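Local coordinates for PGRP-Hd - Peptidoglycan recognition protein homologue (Alvinella pompejana, PDB 3EP1) that probably recognises bacterial peptidoglycan in innate immune defence, as a member of the peptidoglycan recognition protein family related to N-acetylmuramoyl-L-alanine amidases, at the interface of chains A and B. Sequence-based numbering; all coordinates share one arbitrary frame. Chains: chain A/B, PGRP-Hd - Peptidoglycan recognition protein homologue.

The interface of chains A and B. Residues chain A 1, 3, 134, 138; chain B 137-138, 140-141.
An intermolecular disulfide joins helix 126-141 of one chain to the same helix of its copy, A:Cys138 SG bonding B:Cys138 SG at 2.0 Å, and it shows how a residue lying at a two-fold axis can bond to its own twin. The axis must pass near the middle of this sulfur-sulfur bond, since each cysteine meets its own counterpart. In both residues SG stands opposite the carbonyl carbon, on the side of the backbone N (chi1 about -70°), which points both sulfurs out of their helices in the same way, to meet tip to tip. Rotation about the bond, from CB through both sulfurs to the other CB, is close to -89°. That left-handed, nearly perpendicular turn is relaxed for a disulfide, and it leaves A:Cys138 CB 3.8 Å from B:Cys138 CB.

Apolar contact flanks the bridge. A:Lys134, one helical turn earlier, has CG anti to the backbone N and then bends at chi3 (61°), and the methylenes of its shaft pass obliquely across the side chain of B:Ile137. Its CD touches the branch methyl CG2 of B:Ile137 at 3.6 Å; the aliphatic shaft, not the amino group, makes the contact seen here. The N-terminal segment of chain A adds a further edge. The A:Leu1 carbonyl faces the same CG2, though so closely that the fit is doubtful, and the A:Asp3 carbonyl O lies 3.7 Å from B:Ala141 CA, on the last residue of helix 126-141. No hydrogen bond or salt bridge crosses this patch.

Contacts are repeated with the chains exchanged, so each helix both gives and receives a lysine shaft. The disulfide could have arisen by oxidation during preparation, and the dimer may not be the form present in the animal. In the deposited assembly the site links the two copies covalently, with modest lysine-isoleucine packing beside the bridge.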
# COMPACT_ATOMS: atom_id res chain seq x y z
N LEU A 1 -0.61 1.26 -10.95
CA LEU A 1 0.32 2.36 -10.55
C LEU A 1 -0.35 3.26 -9.52
O LEU A 1 0.07 3.30 -8.36
CB LEU A 1 0.72 3.18 -11.78
N ASP A 3 -3.97 3.33 -9.40
CA ASP A 3 -5.34 2.85 -9.24
C ASP A 3 -5.56 2.06 -7.94
O ASP A 3 -4.65 1.38 -7.46
CB ASP A 3 -5.74 2.01 -10.45
CG ASP A 3 -5.68 2.81 -11.75
OD1 ASP A 3 -6.33 3.88 -11.80
OD2 ASP A 3 -4.98 2.38 -12.70
N LYS A 134 3.32 -4.67 -6.09
CA LYS A 134 2.70 -3.57 -5.35
C LYS A 134 1.86 -4.06 -4.18
O LYS A 134 1.96 -3.52 -3.08
CB LYS A 134 1.83 -2.73 -6.29
CG LYS A 134 1.14 -1.54 -5.62
CD LYS A 134 0.34 -0.70 -6.63
CE LYS A 134 -0.76 -1.53 -7.28
NZ LYS A 134 -1.30 -0.92 -8.51
N CYS A 138 2.68 -2.93 -0.43
CA CYS A 138 1.70 -2.13 0.29
C CYS A 138 1.11 -2.92 1.46
O CYS A 138 0.65 -2.34 2.44
CB CYS A 138 0.60 -1.65 -0.66
SG CYS A 138 1.20 -0.42 -1.87
N ILE B 137 1.50 5.76 -3.70
CA ILE B 137 1.00 4.61 -4.43
C ILE B 137 0.17 3.71 -3.53
O ILE B 137 -0.94 3.31 -3.89
CB ILE B 137 2.14 3.80 -5.05
CG1 ILE B 137 2.97 4.71 -5.97
CG2 ILE B 137 1.59 2.63 -5.85
CD1 ILE B 137 4.17 4.04 -6.60
N CYS B 138 0.69 3.40 -2.35
CA CYS B 138 -0.05 2.54 -1.44
C CYS B 138 -1.35 3.18 -0.95
O CYS B 138 -2.37 2.51 -0.85
CB CYS B 138 0.84 2.15 -0.26
SG CYS B 138 2.17 0.97 -0.71
N GLN B 140 -3.18 5.27 -2.51
CA GLN B 140 -4.12 5.23 -3.62
C GLN B 140 -4.68 3.81 -3.79
O GLN B 140 -5.89 3.63 -4.00
CB GLN B 140 -3.43 5.72 -4.89
CG GLN B 140 -3.18 7.24 -4.89
CD GLN B 140 -2.38 7.72 -6.09
OE1 GLN B 140 -2.55 8.85 -6.54
NE2 GLN B 140 -1.48 6.88 -6.58
N ALA B 141 -3.81 2.81 -3.68
CA ALA B 141 -4.23 1.43 -3.82
C ALA B 141 -5.34 1.12 -2.81
O ALA B 141 -6.27 0.38 -3.12
CB ALA B 141 -3.05 0.49 -3.60